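Local coordinates for protein proline dipeptidase (Streptococcus agalactiae, PDB 3OOO) that probably hydrolyses dipeptides that end in proline with the help of manganese, and is represented here by its N-terminal creatinase/prolidase domain, at residues A[79-82]-A[83-86]; A[104-107]-A[108-111]. All coordinates share one frame; numbering follows the deposited sequence.

Contact 1 (A[79-82]-A[83-86]); sequences SENP and WQKI
Asn81 turns its side-chain oxygen back over the first turn of helix 82-89 and serves as its N-cap. CG stands anti to the backbone N (chi1 180°), which brings OD1 to the first-turn amides: Gln84 N donates to Asn81 OD1 at 3.1 Å in a nearly straight bond, from above the carbonyl plane, while Trp83 N gives Asn81 OD1 a weak, bent one. Behind the cap, Lys85 N bonds Asn81 O at 3.0 Å and Ile86 N bonds Pro82 O at 2.9 Å, the first main-chain bonds of the helix. Packing is tight on the inner side: Pro82 CG sits over one face of the Trp83 indole, 4.1 Å from the centroid of the five-membered ring, in a CH-pi contact. Phe56 of strand 54-58 backs Pro82 and Ile86, and Leu113 meets Trp83. Lys85 lays its chain on Phe74 and Tyr76, and its polar end reaches the looser outer side. There, in one of its two conformers, Lys85, bent at chi2 (74°), carries NZ to 3.5 Å from Glu80 OE2, a long and provisional salt bridge; in that conformer a water that donates to Glu80 OE1 also weakly accepts from Lys85 NZ. Glu80 OE1 also takes the amide of Ile77. Neutral amide chemistry thus starts the helix, and the Glu80 carboxylate near its N-terminal end probably adds a modest electrostatic gain.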
loop_
_atom_site.group_PDB
_atom_site.type_symbol
_atom_site.label_atom_id
_atom_site.label_comp_id
_atom_site.label_asym_id
_atom_site.label_seq_id
_atom_site.Cartn_x
_atom_site.Cartn_y
_atom_site.Cartn_z
ATOM N N SER A 79 14.303 -16.358 -8.050
ATOM C CA SER A 79 13.582 -17.477 -8.651
ATOM C C SER A 79 12.592 -18.140 -7.691
ATOM O O SER A 79 11.802 -18.997 -8.104
ATOM C CB SER A 79 14.562 -18.515 -9.190
ATOM O OG SER A 79 15.400 -19.015 -8.170
ATOM N N GLU A 80 12.628 -17.741 -6.421
ATOM C CA GLU A 80 11.725 -18.292 -5.414
ATOM C C GLU A 80 10.508 -17.408 -5.193
ATOM O O GLU A 80 10.595 -16.178 -5.233
ATOM C CB GLU A 80 12.458 -18.489 -4.080
ATOM C CG GLU A 80 13.526 -19.566 -4.115
ATOM C CD GLU A 80 14.293 -19.685 -2.818
ATOM O OE1 GLU A 80 14.765 -18.658 -2.294
ATOM O OE2 GLU A 80 14.445 -20.820 -2.327
ATOM N N ASN A 81 9.370 -18.049 -4.957
ATOM C CA ASN A 81 8.151 -17.365 -4.566
ATOM C C ASN A 81 8.276 -16.988 -3.083
ATOM O O ASN A 81 8.350 -17.879 -2.224
ATOM C CB ASN A 81 6.960 -18.301 -4.806
ATOM C CG ASN A 81 5.623 -17.687 -4.429
ATOM O OD1 ASN A 81 5.485 -17.014 -3.411
ATOM N ND2 ASN A 81 4.616 -17.950 -5.248
ATOM N N PRO A 82 8.327 -15.675 -2.776
ATOM C CA PRO A 82 8.564 -15.288 -1.378
ATOM C C PRO A 82 7.425 -15.684 -0.447
ATOM O O PRO A 82 7.666 -15.969 0.721
ATOM C CB PRO A 82 8.692 -13.762 -1.448
ATOM C CG PRO A 82 7.926 -13.374 -2.680
ATOM C CD PRO A 82 8.148 -14.503 -3.653
ATOM N N TRP A 83 6.200 -15.714 -0.963
ATOM C CA TRP A 83 5.038 -16.082 -0.152
ATOM C C TRP A 83 5.092 -17.551 0.252
ATOM O O TRP A 83 4.802 -17.889 1.404
ATOM C CB TRP A 83 3.736 -15.731 -0.877
ATOM C CG TRP A 83 3.808 -14.365 -1.469
ATOM C CD1 TRP A 83 3.871 -14.047 -2.797
ATOM C CD2 TRP A 83 3.896 -13.127 -0.755
ATOM N NE1 TRP A 83 3.966 -12.685 -2.953
ATOM C CE2 TRP A 83 3.983 -12.096 -1.717
ATOM C CE3 TRP A 83 3.895 -12.786 0.605
ATOM C CZ2 TRP A 83 4.074 -10.748 -1.366
ATOM C CZ3 TRP A 83 3.981 -11.444 0.955
ATOM C CH2 TRP A 83 4.069 -10.439 -0.030
ATOM N N GLN A 84 5.483 -18.409 -0.688
ATOM C CA GLN A 84 5.700 -19.824 -0.404
ATOM C C GLN A 84 6.859 -20.005 0.576
ATOM O O GLN A 84 6.809 -20.861 1.468
ATOM C CB GLN A 84 5.971 -20.593 -1.700
ATOM C CG GLN A 84 4.766 -20.698 -2.626
ATOM C CD GLN A 84 5.113 -21.327 -3.962
ATOM O OE1 GLN A 84 4.379 -21.180 -4.938
ATOM N NE2 GLN A 84 6.241 -22.024 -4.014
ATOM N N LYS A 85 7.905 -19.194 0.402
ATOM C CA LYS A 85 9.071 -19.247 1.281
ATOM C C LYS A 85 8.676 -18.921 2.718
ATOM O O LYS A 85 9.092 -19.604 3.656
ATOM C CB LYS A 85 10.158 -18.282 0.799
ATOM C CG LYS A 85 11.516 -18.506 1.433
ATOM C CD LYS A 85 12.177 -19.752 0.862
ATOM C CE LYS A 85 13.453 -20.075 1.608
ATOM N NZ LYS A 85 14.016 -21.371 1.151
ATOM N N ILE A 86 7.875 -17.871 2.882
ATOM C CA ILE A 86 7.386 -17.477 4.200
ATOM C C ILE A 86 6.530 -18.596 4.795
ATOM O O ILE A 86 6.712 -18.972 5.954
ATOM C CB ILE A 86 6.582 -16.151 4.138
ATOM C CG1 ILE A 86 7.499 -14.989 3.739
ATOM C CG2 ILE A 86 5.875 -15.869 5.475
ATOM C CD1 ILE A 86 6.748 -13.751 3.220
HETATM O O HOH W 1 16.258 -19.119 -0.158
#

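Contact 2 (A[104-107]-A[108-111])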
loop_
_atom_site.group_PDB
_atom_site.type_symbol
_atom_site.label_atom_id
_atom_site.label_comp_id
_atom_site.label_asym_id
_atom_site.label_seq_id
_atom_site.Cartn_x
_atom_site.Cartn_y
_atom_site.Cartn_z
ATOM N N ASN A 104 2.163 1.929 5.277
ATOM C CA ASN A 104 3.351 1.615 4.474
ATOM C C ASN A 104 3.101 0.477 3.502
ATOM O O ASN A 104 3.509 0.532 2.339
ATOM C CB ASN A 104 4.537 1.249 5.376
ATOM C CG ASN A 104 5.695 0.621 4.600
ATOM O OD1 ASN A 104 5.825 -0.606 4.533
ATOM N ND2 ASN A 104 6.534 1.463 4.005
ATOM N N LEU A 105 2.440 -0.561 3.999
ATOM C CA LEU A 105 2.253 -1.784 3.246
ATOM C C LEU A 105 1.387 -1.525 2.025
ATOM O O LEU A 105 0.261 -1.043 2.160
ATOM C CB LEU A 105 1.592 -2.819 4.149
ATOM C CG LEU A 105 1.480 -4.268 3.691
ATOM C CD1 LEU A 105 2.844 -4.935 3.645
ATOM C CD2 LEU A 105 0.550 -5.014 4.640
ATOM N N ASN A 106 1.898 -1.838 0.838
ATOM C CA ASN A 106 1.080 -1.676 -0.362
ATOM C C ASN A 106 0.085 -2.829 -0.546
ATOM O O ASN A 106 0.159 -3.850 0.150
ATOM C CB ASN A 106 1.920 -1.363 -1.618
ATOM C CG ASN A 106 2.686 -2.560 -2.145
ATOM O OD1 ASN A 106 2.332 -3.707 -1.891
ATOM N ND2 ASN A 106 3.728 -2.290 -2.921
ATOM N N VAL A 107 -0.857 -2.659 -1.467
ATOM C CA VAL A 107 -1.911 -3.653 -1.634
ATOM C C VAL A 107 -1.356 -4.988 -2.136
ATOM O O VAL A 107 -1.796 -6.049 -1.701
ATOM C CB VAL A 107 -3.050 -3.134 -2.536
ATOM C CG1 VAL A 107 -4.151 -4.181 -2.682
ATOM C CG2 VAL A 107 -3.623 -1.861 -1.947
ATOM N N THR A 108 -0.386 -4.934 -3.045
ATOM C CA THR A 108 0.236 -6.154 -3.544
ATOM C C THR A 108 0.798 -6.989 -2.401
ATOM O O THR A 108 0.559 -8.193 -2.325
ATOM C CB THR A 108 1.353 -5.832 -4.526
ATOM O OG1 THR A 108 0.787 -5.149 -5.650
ATOM C CG2 THR A 108 2.031 -7.112 -5.009
ATOM N N LYS A 109 1.531 -6.335 -1.509
ATOM C CA LYS A 109 2.177 -7.035 -0.404
ATOM C C LYS A 109 1.167 -7.491 0.645
ATOM O O LYS A 109 1.317 -8.556 1.240
ATOM C CB LYS A 109 3.278 -6.168 0.204
ATOM C CG LYS A 109 4.441 -5.949 -0.758
ATOM C CD LYS A 109 5.456 -4.985 -0.211
ATOM C CE LYS A 109 6.622 -4.882 -1.186
ATOM N NZ LYS A 109 7.885 -4.608 -0.483
ATOM N N PHE A 110 0.134 -6.682 0.857
ATOM C CA PHE A 110 -0.966 -7.031 1.750
ATOM C C PHE A 110 -1.653 -8.300 1.258
ATOM O O PHE A 110 -1.889 -9.233 2.028
ATOM C CB PHE A 110 -1.936 -5.846 1.816
ATOM C CG PHE A 110 -3.148 -6.068 2.679
ATOM C CD1 PHE A 110 -3.028 -6.476 4.006
ATOM C CD2 PHE A 110 -4.415 -5.811 2.170
ATOM C CE1 PHE A 110 -4.164 -6.655 4.801
ATOM C CE2 PHE A 110 -5.554 -5.985 2.958
ATOM C CZ PHE A 110 -5.425 -6.406 4.275
ATOM N N GLN A 111 -1.946 -8.352 -0.035
ATOM C CA GLN A 111 -2.601 -9.525 -0.594
ATOM C C GLN A 111 -1.696 -10.752 -0.523
ATOM O O GLN A 111 -2.173 -11.857 -0.254
ATOM C CB GLN A 111 -3.149 -9.241 -1.998
ATOM C CG GLN A 111 -4.266 -8.199 -1.938
ATOM C CD GLN A 111 -5.056 -8.047 -3.219
ATOM O OE1 GLN A 111 -4.598 -8.405 -4.300
ATOM N NE2 GLN A 111 -6.259 -7.491 -3.097
#
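Asn106 OD1 receives the backbone N of Lys109 at 2.8 Å, a nearly straight bond that makes Asn106 the N-cap of helix 107-116. The amide approaches almost along the C=O axis of the side chain (176°). CG lies between the backbone N and the carbonyl carbon (chi1 74°), a placement that folds OD1 back over the first turn; there it also rests against Lys109 CG at 3.3 Å. The Lys109 chain runs obliquely past the Asn106 amide, and its ammonium group continues to the carbonyl oxygens of His39 and Arg41. Two main-chain bonds follow the cap: Phe110 N to Asn106 O at 2.9 Å and Gln111 N to Val107 O at 2.8 Å. On the buried side, Leu105 spreads its two methyls over the incoming turn, CD1 reaching Lys109 CB at 3.7 Å and CD2 lying 3.9 Å from Phe110 CB. Leu105 and Phe110 cross at about a right angle, and Phe102 meets the Phe110 ring edge to face. Much of this helix start faces the second subunit of the dimer, whose Asp103 takes the Thr108 hydroxyl through OD1 and the Asn106 ND2 group through its backbone O; Phe102 of that subunit packs on Asn106, Val107 and Thr108. The Asn106 amide therefore works in two directions, its oxygen within the helix and its nitrogen across the interface. Farther along, Val107 and Gln111 run side by side, pointing the same way, with Val107 CG1 3.9 Å from Gln111 NE2.

Contacts 1 and 2 are the N-terminal ends of two helices, 82-89 and 107-116, met in that order along the chain and both in the N-terminal domain. Each follows a strand of the mixed sheet, 73-76 and 97-100 respectively, and each is capped by an asparagine. Their centres lie about 16 Å apart, but the indole of contact 1 bridges the gap: Trp83 CH2 packs 3.6 Å from Lys109 O. Gln42, in a loop, touches Pro82 and Trp83 of contact 1 and Lys109 of contact 2. Their surroundings differ, because only contact 2 meets the second subunit. The metal-binding catalytic domain, C-terminal in M24B relatives, is absent from this chain.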